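Local atomic coordinates of alanine racemase (Actinobacillus succinogenes, PDB entry 3C3K), a protein that is of unknown function but has the two-lobed alpha/beta fold of the periplasmic binding protein-like family. Residues 11-16 and 39-44; 67-72 and 90-95; 124-129 and 184-189; 174-179 and 204-209. All coordinates share one frame; numbering follows the deposited sequence.

Contact 1: residues 11-16 and 39-44; sequences LLVMVS and YRILLC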
loop_
_atom_site.group_PDB
_atom_site.type_symbol
_atom_site.label_atom_id
_atom_site.label_comp_id
_atom_site.label_asym_id
_atom_site.label_seq_id
_atom_site.Cartn_x
_atom_site.Cartn_y
_atom_site.Cartn_z
ATOM N N LEU B 11 20.253 1.029 5.947
ATOM C CA LEU B 11 20.148 1.719 4.668
ATOM C C LEU B 11 18.889 2.596 4.642
ATOM O O LEU B 11 17.843 2.204 5.207
ATOM C CB LEU B 11 20.084 0.687 3.573
ATOM C CG LEU B 11 21.072 -0.482 3.618
ATOM C CD1 LEU B 11 20.746 -1.372 2.472
ATOM C CD2 LEU B 11 22.528 0.066 3.502
ATOM N N LEU B 12 19.013 3.769 4.047
ATOM C CA LEU B 12 17.897 4.682 3.792
ATOM C C LEU B 12 17.215 4.408 2.435
ATOM O O LEU B 12 17.866 4.451 1.370
ATOM C CB LEU B 12 18.374 6.152 3.853
ATOM C CG LEU B 12 17.359 7.254 3.502
ATOM C CD1 LEU B 12 16.150 7.251 4.476
ATOM C CD2 LEU B 12 18.006 8.570 3.585
ATOM N N VAL B 13 15.901 4.143 2.458
ATOM C CA VAL B 13 15.123 4.173 1.216
ATOM C C VAL B 13 14.253 5.421 1.146
ATOM O O VAL B 13 13.464 5.668 2.044
ATOM C CB VAL B 13 14.268 2.909 1.077
ATOM C CG1 VAL B 13 13.635 2.810 -0.310
ATOM C CG2 VAL B 13 15.125 1.647 1.384
ATOM N N MET B 14 14.398 6.195 0.071
ATOM C CA MET B 14 13.577 7.372 -0.192
ATOM C C MET B 14 12.496 6.937 -1.154
ATOM O O MET B 14 12.754 6.748 -2.345
ATOM C CB MET B 14 14.448 8.491 -0.793
ATOM C CG MET B 14 15.277 9.309 0.263
ATOM S SD MET B 14 16.535 10.541 -0.353
ATOM C CE MET B 14 16.831 9.891 -1.835
ATOM N N VAL B 15 11.281 6.791 -0.638
ATOM C CA VAL B 15 10.150 6.208 -1.347
ATOM C C VAL B 15 9.332 7.298 -2.046
ATOM O O VAL B 15 9.077 8.374 -1.464
ATOM C CB VAL B 15 9.276 5.497 -0.309
ATOM C CG1 VAL B 15 8.009 4.943 -0.904
ATOM C CG2 VAL B 15 10.093 4.337 0.265
ATOM N N SER B 16 8.935 7.043 -3.291
ATOM C CA SER B 16 8.143 8.041 -3.997
ATOM C C SER B 16 6.704 8.157 -3.471
ATOM O O SER B 16 6.156 9.231 -3.417
ATOM C CB SER B 16 8.164 7.744 -5.500
ATOM O OG SER B 16 7.745 6.424 -5.676
ATOM N N TYR B 39 21.935 -5.724 7.095
ATOM C CA TYR B 39 21.346 -4.379 7.135
ATOM C C TYR B 39 19.888 -4.446 7.455
ATOM O O TYR B 39 19.228 -5.381 7.047
ATOM C CB TYR B 39 21.538 -3.693 5.789
ATOM C CG TYR B 39 22.959 -3.277 5.556
ATOM C CD1 TYR B 39 23.424 -2.035 6.005
ATOM C CD2 TYR B 39 23.835 -4.086 4.854
ATOM C CE1 TYR B 39 24.732 -1.652 5.835
ATOM C CE2 TYR B 39 25.162 -3.702 4.682
ATOM C CZ TYR B 39 25.577 -2.462 5.158
ATOM O OH TYR B 39 26.867 -2.046 4.974
ATOM N N ARG B 40 19.407 -3.435 8.179
ATOM C CA ARG B 40 17.995 -3.121 8.287
ATOM C C ARG B 40 17.683 -1.799 7.556
ATOM O O ARG B 40 18.586 -1.049 7.166
ATOM C CB ARG B 40 17.585 -2.986 9.773
ATOM C CG ARG B 40 18.067 -4.118 10.664
ATOM C CD ARG B 40 17.296 -5.361 10.296
ATOM N NE ARG B 40 17.622 -6.480 11.159
ATOM C CZ ARG B 40 16.953 -7.624 11.208
ATOM N NH1 ARG B 40 15.920 -7.864 10.403
ATOM N NH2 ARG B 40 17.384 -8.562 12.026
ATOM N N ILE B 41 16.405 -1.510 7.390
ATOM C CA ILE B 41 15.984 -0.524 6.419
ATOM C C ILE B 41 15.239 0.619 7.096
ATOM O O ILE B 41 14.332 0.386 7.882
ATOM C CB ILE B 41 15.051 -1.236 5.376
ATOM C CG1 ILE B 41 15.822 -2.339 4.584
ATOM C CG2 ILE B 41 14.400 -0.269 4.451
ATOM C CD1 ILE B 41 16.974 -1.782 3.774
ATOM N N LEU B 42 15.613 1.862 6.803
ATOM C CA LEU B 42 14.786 2.982 7.241
ATOM C C LEU B 42 14.144 3.589 6.011
ATOM O O LEU B 42 14.822 3.746 4.957
ATOM C CB LEU B 42 15.599 4.025 7.955
ATOM C CG LEU B 42 16.003 3.868 9.409
ATOM C CD1 LEU B 42 16.874 5.065 9.735
ATOM C CD2 LEU B 42 14.802 3.772 10.343
ATOM N N LEU B 43 12.863 3.927 6.095
ATOM C CA LEU B 43 12.159 4.541 4.961
ATOM C C LEU B 43 11.909 6.025 5.161
ATOM O O LEU B 43 11.740 6.490 6.266
ATOM C CB LEU B 43 10.775 3.887 4.755
ATOM C CG LEU B 43 10.741 2.392 4.576
ATOM C CD1 LEU B 43 9.274 2.031 4.526
ATOM C CD2 LEU B 43 11.478 1.951 3.268
ATOM N N CYS B 44 11.817 6.765 4.080
ATOM C CA CYS B 44 11.309 8.134 4.171
ATOM C C CYS B 44 10.361 8.296 3.014
ATOM O O CYS B 44 10.703 7.932 1.868
ATOM C CB CYS B 44 12.410 9.148 4.037
ATOM S SG CYS B 44 11.720 10.845 4.233
#
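A classic beta-alpha-beta crossover brings these two strands together: strand 9-15 leads through helix 21-35 into strand 39-45, which lies beside it, parallel, at the edge of the six-stranded sheet within this chain. Five backbone hydrogen bonds stitch the pair. Leu11 N reaches Arg40 O at 2.9 Å, and Leu42 N answers to Leu11 O at 2.8 Å; Val13 then repeats the pattern, its N on Leu42 O and its O taking Cys44 N, before Val15 N closes the ladder on Cys44 O. All five approach nearly along the C=O axis. The peptide groups of Leu12 and Met14 turn the other way and pair with Gly67, Ile69 and Met71, on and beside strand 68-70. Side chains alternate between the two faces. On one, Leu11 packs on Leu250 of helix 239-254 and Ile41 on Ile30 and Ala34 of helix 21-35. Val13 and Leu43 lie side by side there, Val13 CB 3.7 Å from Leu43 CD2, while Val13 and Ile41 cross obliquely, CG2 of Val13 3.7 Å from CG2 of Ile41. At the start of the pair Leu11, with CG anti to its carbonyl carbon, sends CD2 to within 3.4 Å of Tyr39 CD1, the two side chains crossing at about a right angle. The face of Leu12, Met14, Leu42 and Cys44 is packed more sparsely across the pair: Leu12 CD1 lies 4.2 Å from Cys44 CB. Cys56 of helix 50-56 touches three of the four, and Cys56 of the second subunit the fourth, Leu42. Such a ladder, apolar on both faces, is typical of the parallel sheet of a Rossmann-like lobe.

Contact 2: residues 67-72 and 90-95; sequences GVITMD and VQCAEY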
loop_
_atom_site.group_PDB
_atom_site.type_symbol
_atom_site.label_atom_id
_atom_site.label_comp_id
_atom_site.label_asym_id
_atom_site.label_seq_id
_atom_site.Cartn_x
_atom_site.Cartn_y
_atom_site.Cartn_z
ATOM N N GLY B 67 24.081 4.168 3.216
ATOM C CA GLY B 67 23.821 4.322 1.773
ATOM C C GLY B 67 22.347 4.619 1.542
ATOM O O GLY B 67 21.531 4.432 2.443
ATOM N N VAL B 68 22.017 5.154 0.367
ATOM C CA VAL B 68 20.646 5.535 0.036
ATOM C C VAL B 68 20.157 4.909 -1.310
ATOM O O VAL B 68 20.879 4.887 -2.292
ATOM C CB VAL B 68 20.482 7.103 0.147
ATOM C CG1 VAL B 68 21.576 7.785 -0.527
ATOM C CG2 VAL B 68 19.117 7.620 -0.412
ATOM N N ILE B 69 18.948 4.317 -1.293
ATOM C CA ILE B 69 18.218 3.938 -2.527
ATOM C C ILE B 69 17.076 4.880 -2.644
ATOM O O ILE B 69 16.380 5.111 -1.669
ATOM C CB ILE B 69 17.716 2.497 -2.450
ATOM C CG1 ILE B 69 18.925 1.589 -2.305
ATOM C CG2 ILE B 69 16.900 2.112 -3.748
ATOM C CD1 ILE B 69 18.546 0.120 -1.931
ATOM N N THR B 70 16.984 5.557 -3.772
ATOM C CA THR B 70 15.933 6.534 -4.025
ATOM C C THR B 70 14.984 6.067 -5.161
ATOM O O THR B 70 15.424 5.489 -6.144
ATOM C CB THR B 70 16.500 7.967 -4.311
ATOM O OG1 THR B 70 15.377 8.883 -4.346
ATOM C CG2 THR B 70 17.342 8.038 -5.624
ATOM N N MET B 71 13.678 6.283 -4.966
ATOM C CA MET B 71 12.709 6.032 -5.958
ATOM C C MET B 71 12.125 7.432 -6.383
ATOM O O MET B 71 11.182 7.491 -7.158
ATOM C CB MET B 71 11.590 5.113 -5.430
ATOM C CG MET B 71 12.035 3.779 -4.646
ATOM S SD MET B 71 10.507 2.882 -4.042
ATOM C CE MET B 71 10.015 2.368 -5.591
ATOM N N ASP B 72 12.764 8.537 -5.970
ATOM C CA ASP B 72 12.261 9.870 -6.398
ATOM C C ASP B 72 12.495 10.256 -7.844
ATOM O O ASP B 72 13.294 9.608 -8.572
ATOM C CB ASP B 72 12.887 10.944 -5.522
ATOM C CG ASP B 72 12.228 11.049 -4.149
ATOM O OD1 ASP B 72 11.195 10.427 -3.955
ATOM O OD2 ASP B 72 12.703 11.875 -3.322
ATOM N N VAL B 90 21.839 4.578 -5.198
ATOM C CA VAL B 90 21.241 3.830 -6.299
ATOM C C VAL B 90 19.889 4.414 -6.553
ATOM O O VAL B 90 19.185 4.712 -5.615
ATOM C CB VAL B 90 21.038 2.338 -5.989
ATOM C CG1 VAL B 90 20.303 1.657 -7.102
ATOM C CG2 VAL B 90 22.375 1.597 -5.786
ATOM N N GLN B 91 19.519 4.540 -7.824
ATOM C CA GLN B 91 18.220 5.039 -8.195
ATOM C C GLN B 91 17.369 3.902 -8.720
ATOM O O GLN B 91 17.834 3.079 -9.519
ATOM C CB GLN B 91 18.334 6.177 -9.214
ATOM C CG GLN B 91 16.994 6.378 -10.042
ATOM C CD GLN B 91 16.184 7.507 -9.411
ATOM O OE1 GLN B 91 16.751 8.536 -9.065
ATOM N NE2 GLN B 91 14.875 7.316 -9.254
ATOM N N CYS B 92 16.144 3.807 -8.239
ATOM C CA CYS B 92 15.165 2.815 -8.733
ATOM C C CYS B 92 14.105 3.442 -9.599
ATOM O O CYS B 92 13.584 4.511 -9.282
ATOM C CB CYS B 92 14.386 2.189 -7.579
ATOM S SG CYS B 92 15.264 1.061 -6.545
ATOM N N ALA B 93 13.725 2.732 -10.663
ATOM C CA ALA B 93 12.528 3.041 -11.426
ATOM C C ALA B 93 12.601 4.294 -12.245
ATOM O O ALA B 93 11.643 4.629 -12.858
ATOM C CB ALA B 93 11.279 3.089 -10.534
ATOM N N GLU B 94 13.726 4.972 -12.264
ATOM C CA GLU B 94 13.985 6.022 -13.251
ATOM C C GLU B 94 15.225 5.602 -14.063
ATOM O O GLU B 94 16.163 5.022 -13.532
ATOM C CB GLU B 94 14.211 7.376 -12.584
ATOM C CG GLU B 94 12.989 7.991 -11.912
ATOM C CD GLU B 94 12.159 8.807 -12.870
ATOM O OE1 GLU B 94 11.777 8.256 -13.926
ATOM O OE2 GLU B 94 11.905 9.997 -12.571
ATOM N N TYR B 95 15.204 5.865 -15.352
ATOM C CA TYR B 95 16.287 5.435 -16.240
ATOM C C TYR B 95 16.858 6.584 -17.045
ATOM O O TYR B 95 16.150 7.129 -17.897
ATOM C CB TYR B 95 15.756 4.394 -17.214
ATOM C CG TYR B 95 16.742 3.857 -18.201
ATOM C CD1 TYR B 95 17.905 3.254 -17.774
ATOM C CD2 TYR B 95 16.465 3.861 -19.547
ATOM C CE1 TYR B 95 18.816 2.724 -18.648
ATOM C CE2 TYR B 95 17.337 3.323 -20.447
ATOM C CZ TYR B 95 18.519 2.737 -19.969
ATOM O OH TYR B 95 19.410 2.186 -20.812
#
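Strands 68-70 and 90-92, consecutive in the sheet through helix 77-84, pack tightly along their paired length and more sparsely where they end. In the close portion Val90 N binds Val68 O, Thr70 N binds Val90 O at 3.0 Å, and Cys92 N meets Thr70 O at 2.8 Å in an almost straight bond. Ile69 CG2, anti to its backbone N, presses on Cys92 SG at 3.4 Å, an apolar touch suited to the layer beneath helix 239-254. Beyond Thr70 O the backbone ladder stops although the chains stay close; side-chain contact thins to Met71 CG against Cys92 CB at 4.1 Å, and polar groups take over. The touching residues here are buried too, so the looser end is not a wet one. Gln91, bent at chi2 (97°), reaches across to the other segment. Its NE2 donates to Asp72 O at 2.9 Å, close to both the amide and the carbonyl plane, and to Cys92 O at 3.1 Å, coming from above that carbonyl. Thr70 OG1 meanwhile accepts Asp72 N in an ST turn, while Glu94 sends its carboxylate to the backbone N atoms of Gln137 and Leu74. Two donated hydrogens hold the Gln91 amide in one orientation, so an uncharged side chain carries the pairing one step past the ladder, tying the loop at Asp72 to the end of strand 90-92.

Contact 3: residues 124-129 and 184-189; sequences KKRIAL and KPDAIF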
loop_
_atom_site.group_PDB
_atom_site.type_symbol
_atom_site.label_atom_id
_atom_site.label_comp_id
_atom_site.label_asym_id
_atom_site.label_seq_id
_atom_site.Cartn_x
_atom_site.Cartn_y
_atom_site.Cartn_z
ATOM N N LYS B 124 -8.533 -1.200 -31.768
ATOM C CA LYS B 124 -8.836 0.040 -31.056
ATOM C C LYS B 124 -8.218 1.261 -31.766
ATOM O O LYS B 124 -7.143 1.163 -32.286
ATOM C CB LYS B 124 -8.354 -0.057 -29.592
ATOM C CG LYS B 124 -9.041 -1.167 -28.794
ATOM C CD LYS B 124 -10.564 -0.893 -28.746
ATOM C CE LYS B 124 -11.331 -1.927 -27.924
ATOM N NZ LYS B 124 -12.641 -1.297 -27.425
ATOM N N LYS B 125 -8.900 2.399 -31.793
ATOM C CA LYS B 125 -8.501 3.493 -32.637
ATOM C C LYS B 125 -8.551 4.830 -31.879
ATOM O O LYS B 125 -8.000 5.851 -32.323
ATOM C CB LYS B 125 -9.423 3.561 -33.869
ATOM C CG LYS B 125 -8.908 2.690 -35.012
ATOM C CD LYS B 125 -9.765 2.832 -36.245
ATOM C CE LYS B 125 -9.334 1.853 -37.311
ATOM N NZ LYS B 125 -9.083 0.470 -36.760
ATOM N N ARG B 126 -9.165 4.820 -30.707
ATOM C CA ARG B 126 -9.220 6.040 -29.905
ATOM C C ARG B 126 -8.745 5.724 -28.500
ATOM O O ARG B 126 -9.568 5.451 -27.591
ATOM C CB ARG B 126 -10.639 6.609 -29.890
ATOM C CG ARG B 126 -11.065 7.157 -31.251
ATOM C CD ARG B 126 -12.599 7.505 -31.434
ATOM N NE ARG B 126 -13.568 6.674 -30.716
ATOM C CZ ARG B 126 -14.113 5.525 -31.144
ATOM N NH1 ARG B 126 -13.789 4.998 -32.321
ATOM N NH2 ARG B 126 -15.006 4.878 -30.375
ATOM N N ILE B 127 -7.427 5.734 -28.328
ATOM C CA ILE B 127 -6.822 5.270 -27.114
ATOM C C ILE B 127 -6.496 6.532 -26.319
ATOM O O ILE B 127 -5.828 7.442 -26.849
ATOM C CB ILE B 127 -5.531 4.445 -27.400
ATOM C CG1 ILE B 127 -5.849 3.211 -28.244
ATOM C CG2 ILE B 127 -4.825 4.038 -26.052
ATOM C CD1 ILE B 127 -4.706 2.670 -29.022
ATOM N N ALA B 128 -6.954 6.585 -25.077
ATOM C CA ALA B 128 -6.699 7.695 -24.132
ATOM C C ALA B 128 -5.668 7.229 -23.107
ATOM O O ALA B 128 -5.438 6.000 -22.937
ATOM C CB ALA B 128 -8.049 8.143 -23.398
ATOM N N LEU B 129 -5.022 8.205 -22.464
ATOM C CA LEU B 129 -4.040 7.981 -21.414
ATOM C C LEU B 129 -4.491 8.677 -20.122
ATOM O O LEU B 129 -4.937 9.839 -20.136
ATOM C CB LEU B 129 -2.645 8.492 -21.855
ATOM C CG LEU B 129 -1.461 8.344 -20.882
ATOM C CD1 LEU B 129 -0.958 6.845 -20.941
ATOM C CD2 LEU B 129 -0.294 9.260 -21.253
ATOM N N LYS B 184 -15.601 9.880 -27.681
ATOM C CA LYS B 184 -15.201 9.068 -26.532
ATOM C C LYS B 184 -14.084 8.036 -26.848
ATOM O O LYS B 184 -13.947 7.592 -28.001
ATOM C CB LYS B 184 -16.427 8.362 -25.976
ATOM C CG LYS B 184 -17.647 9.153 -26.255
ATOM C CD LYS B 184 -18.235 9.759 -25.038
ATOM C CE LYS B 184 -19.541 9.031 -24.795
ATOM N NZ LYS B 184 -20.229 9.603 -23.624
ATOM N N PRO B 185 -13.307 7.632 -25.829
ATOM C CA PRO B 185 -12.312 6.672 -26.196
ATOM C C PRO B 185 -12.924 5.298 -26.395
ATOM O O PRO B 185 -14.044 5.017 -25.904
ATOM C CB PRO B 185 -11.360 6.668 -24.989
ATOM C CG PRO B 185 -12.208 6.949 -23.850
ATOM C CD PRO B 185 -13.247 7.967 -24.391
ATOM N N ASP B 186 -12.243 4.467 -27.178
ATOM C CA ASP B 186 -12.554 3.066 -27.168
ATOM C C ASP B 186 -11.489 2.299 -26.370
ATOM O O ASP B 186 -11.505 1.064 -26.348
ATOM C CB ASP B 186 -12.718 2.498 -28.616
ATOM C CG ASP B 186 -11.469 2.689 -29.495
ATOM O OD1 ASP B 186 -10.411 3.075 -28.950
ATOM O OD2 ASP B 186 -11.546 2.491 -30.750
ATOM N N ALA B 187 -10.543 2.999 -25.740
ATOM C CA ALA B 187 -9.546 2.327 -24.908
ATOM C C ALA B 187 -8.820 3.280 -24.022
ATOM O O ALA B 187 -8.636 4.475 -24.395
ATOM C CB ALA B 187 -8.559 1.531 -25.737
ATOM N N ILE B 188 -8.524 2.802 -22.809
ATOM C CA ILE B 188 -7.920 3.634 -21.772
ATOM C C ILE B 188 -6.706 2.906 -21.241
ATOM O O ILE B 188 -6.791 1.743 -20.772
ATOM C CB ILE B 188 -8.901 4.023 -20.612
ATOM C CG1 ILE B 188 -9.994 5.004 -21.102
ATOM C CG2 ILE B 188 -8.151 4.794 -19.562
ATOM C CD1 ILE B 188 -11.086 5.293 -20.094
ATOM N N PHE B 189 -5.566 3.583 -21.370
ATOM C CA PHE B 189 -4.309 3.094 -20.885
ATOM C C PHE B 189 -3.923 3.971 -19.673
ATOM O O PHE B 189 -3.729 5.167 -19.843
ATOM C CB PHE B 189 -3.264 3.267 -21.997
ATOM C CG PHE B 189 -1.842 2.909 -21.596
ATOM C CD1 PHE B 189 -1.596 1.950 -20.591
ATOM C CD2 PHE B 189 -0.748 3.465 -22.296
ATOM C CE1 PHE B 189 -0.313 1.637 -20.245
ATOM C CE2 PHE B 189 0.564 3.139 -21.959
ATOM C CZ PHE B 189 0.784 2.213 -20.943
#
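Asp186, just ahead of strand 187-189, holds its CG between backbone N and carbonyl carbon (chi1 58°), the crowded position, and this turns its carboxylate onto the loop leading into strand 127-129. Lys125 N meets OD2 of Asp186 on the syn lone pair at 2.8 Å, while Arg126 N reaches OD1 of Asp186, also at 2.8 Å, from above the carboxylate plane; the crossed pairings are weak. Lys124 folds at chi2 (-61°) and slides past Asp186 in the opposite direction, so that NZ lands on Asp186 O at 2.8 Å, with Pro211 O as a second acceptor. Arg126 bends at chi3 (-33°), which brings the guanidinium across Asp186, the side chains crossing at about a right angle: NE gives a straight bond to Lys184 O at 2.9 Å within the plane, whereas Asp186 OD2 sits over a face, 3.7 Å from Arg126 NH1, a long salt bridge of charges alone. Further along, strands 127-131 and 187-190 are parallel neighbours in the second lobe's sheet, Ala128 and Ile188 packing on Leu178 of helix 168-179, Ile127 and Phe189 on helix 108-121. Leu129 and Phe189, each with CG anti to the backbone N, run side by side, Leu129 CD1 being 3.6 Å from Phe189 CD2. Two backbone N-H groups and nearby cations would keep the buried Asp186 ionised, probably lowering its pKa, although Arg126 O, 2.9 Å from Asp186 OD1, should work against this.

Contact 4: residues 174-179 and 204-209; sequences ATFSLL and TESGLS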
loop_
_atom_site.group_PDB
_atom_site.type_symbol
_atom_site.label_atom_id
_atom_site.label_comp_id
_atom_site.label_asym_id
_atom_site.label_seq_id
_atom_site.Cartn_x
_atom_site.Cartn_y
_atom_site.Cartn_z
ATOM N N ALA B 174 -10.554 11.033 -13.681
ATOM C CA ALA B 174 -9.905 11.052 -14.964
ATOM C C ALA B 174 -10.817 10.405 -16.057
ATOM O O ALA B 174 -10.973 10.922 -17.142
ATOM C CB ALA B 174 -8.550 10.296 -14.888
ATOM N N THR B 175 -11.405 9.261 -15.773
ATOM C CA THR B 175 -12.227 8.601 -16.732
ATOM C C THR B 175 -13.499 9.382 -17.074
ATOM O O THR B 175 -13.842 9.515 -18.236
ATOM C CB THR B 175 -12.528 7.166 -16.285
ATOM O OG1 THR B 175 -11.266 6.480 -16.103
ATOM C CG2 THR B 175 -13.418 6.482 -17.279
ATOM N N PHE B 176 -14.197 9.879 -16.080
ATOM C CA PHE B 176 -15.384 10.679 -16.353
ATOM C C PHE B 176 -15.001 11.859 -17.252
ATOM O O PHE B 176 -15.649 12.113 -18.239
ATOM C CB PHE B 176 -16.088 11.111 -15.050
ATOM C CG PHE B 176 -16.862 9.971 -14.382
ATOM C CD1 PHE B 176 -17.806 9.261 -15.073
ATOM C CD2 PHE B 176 -16.588 9.582 -13.063
ATOM C CE1 PHE B 176 -18.477 8.224 -14.466
ATOM C CE2 PHE B 176 -17.292 8.566 -12.458
ATOM C CZ PHE B 176 -18.198 7.893 -13.130
ATOM N N SER B 177 -13.877 12.475 -16.996
ATOM C CA SER B 177 -13.415 13.600 -17.808
ATOM C C SER B 177 -13.205 13.207 -19.271
ATOM O O SER B 177 -13.536 13.999 -20.154
ATOM C CB SER B 177 -12.117 14.124 -17.214
ATOM O OG SER B 177 -11.618 15.220 -17.983
ATOM N N LEU B 178 -12.708 11.985 -19.548
ATOM C CA LEU B 178 -12.460 11.521 -20.946
ATOM C C LEU B 178 -13.730 11.114 -21.659
ATOM O O LEU B 178 -13.830 11.189 -22.890
ATOM C CB LEU B 178 -11.507 10.312 -20.980
ATOM C CG LEU B 178 -10.069 10.484 -20.452
ATOM C CD1 LEU B 178 -9.493 9.112 -20.180
ATOM C CD2 LEU B 178 -9.191 11.254 -21.417
ATOM N N LEU B 179 -14.711 10.680 -20.879
ATOM C CA LEU B 179 -15.993 10.318 -21.425
ATOM C C LEU B 179 -16.781 11.562 -21.766
ATOM O O LEU B 179 -17.684 11.482 -22.580
ATOM C CB LEU B 179 -16.788 9.464 -20.453
ATOM C CG LEU B 179 -16.104 8.094 -20.223
ATOM C CD1 LEU B 179 -16.840 7.253 -19.176
ATOM C CD2 LEU B 179 -16.027 7.346 -21.533
ATOM N N THR B 204 -17.948 0.950 -15.915
ATOM C CA THR B 204 -19.064 0.109 -15.471
ATOM C C THR B 204 -20.269 0.906 -14.992
ATOM O O THR B 204 -21.432 0.568 -15.313
ATOM C CB THR B 204 -18.616 -0.813 -14.350
ATOM O OG1 THR B 204 -17.500 -1.569 -14.823
ATOM C CG2 THR B 204 -19.721 -1.731 -13.938
ATOM N N GLU B 205 -20.018 1.949 -14.220
ATOM C CA GLU B 205 -21.116 2.772 -13.721
ATOM C C GLU B 205 -21.706 3.606 -14.845
ATOM O O GLU B 205 -22.805 4.113 -14.745
ATOM C CB GLU B 205 -20.634 3.671 -12.604
ATOM C CG GLU B 205 -20.334 2.918 -11.333
ATOM C CD GLU B 205 -19.730 3.818 -10.275
ATOM O OE1 GLU B 205 -19.474 5.004 -10.573
ATOM O OE2 GLU B 205 -19.522 3.342 -9.148
ATOM N N SER B 206 -20.963 3.758 -15.923
ATOM C CA SER B 206 -21.417 4.548 -17.055
ATOM C C SER B 206 -22.130 3.609 -18.039
ATOM O O SER B 206 -22.649 4.048 -19.037
ATOM C CB SER B 206 -20.228 5.242 -17.725
ATOM O OG SER B 206 -19.792 6.395 -16.994
ATOM N N GLY B 207 -22.097 2.294 -17.772
ATOM C CA GLY B 207 -22.759 1.293 -18.636
ATOM C C GLY B 207 -21.987 0.951 -19.906
ATOM O O GLY B 207 -22.554 0.545 -20.929
ATOM N N LEU B 208 -20.682 1.102 -19.852
ATOM C CA LEU B 208 -19.892 0.755 -20.959
ATOM C C LEU B 208 -19.319 -0.638 -20.705
ATOM O O LEU B 208 -19.025 -1.008 -19.583
ATOM C CB LEU B 208 -18.860 1.830 -21.176
ATOM C CG LEU B 208 -19.475 3.197 -21.561
ATOM C CD1 LEU B 208 -18.578 4.417 -21.145
ATOM C CD2 LEU B 208 -19.714 3.197 -23.061
ATOM N N SER B 209 -19.245 -1.421 -21.759
ATOM C CA SER B 209 -18.794 -2.791 -21.691
ATOM C C SER B 209 -17.301 -2.776 -21.847
ATOM O O SER B 209 -16.777 -2.036 -22.656
ATOM C CB SER B 209 -19.388 -3.556 -22.874
ATOM O OG SER B 209 -20.595 -4.133 -22.459
#
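The Phe176 ring meets residues 204-209 with its edge alone; neither face touches them. Ser206 OG lies near the ring plane, 3.4 Å from Phe176 CE1, and Glu205 OE1 approaches the next carbon, CZ of Phe176, at 4.1 Å. The Glu205 carboxylate is tilted only 25° from the ring, though the two side chains cross at about a right angle. Oxygens at a ring edge face weakly positive C-H groups, which probably favours this placing, yet each has a stronger partner elsewhere: Ser206 OG bonds to Ala202 O, one turn back in helix 193-205, and Glu205 OE1 pairs with Lys172 NZ of helix 168-179. The contact joins the end of that helix to the end of helix 193-205, neighbouring elements linked through strand 187-190 in the second lobe's alternating alpha/beta fold. Helix 193-205 finishes in a Schellman motif, where Gly207 takes a positive phi (78°) that suits a residue without a CB. The chain thereby turns Leu208 back toward the neighbouring helix, and its CD1 meets Leu179 CD1 tip to tip at 3.9 Å. Leu179 CD1 also lies 3.8 Å from Ser206 OG, while Pro185 packs against Leu179 from the loop before strand 187-190.

In the fold
Contacts 1 and 2 share one parallel sheet and touch directly, Met14 pairing with Ile69 and Met71 where strands 9-15 and 68-70 are neighbours. Contacts 3 and 4 lie in the other lobe, their centres 12 Å apart; Leu178 packs on Ala128, and Thr175 on Ile188. The two pairs stand on opposite sides of the chain's centre, contacts 1 and 3 being about 38 Å apart between centres. Contacts 1 to 3 are buried strand pairs, the first mostly aliphatic, the second ending in polar groups, with the Gln91 amide across the pair, the third opening with charge. Contact 4, at the surface, joins helix ends by packing without any hydrogen bond between its segments.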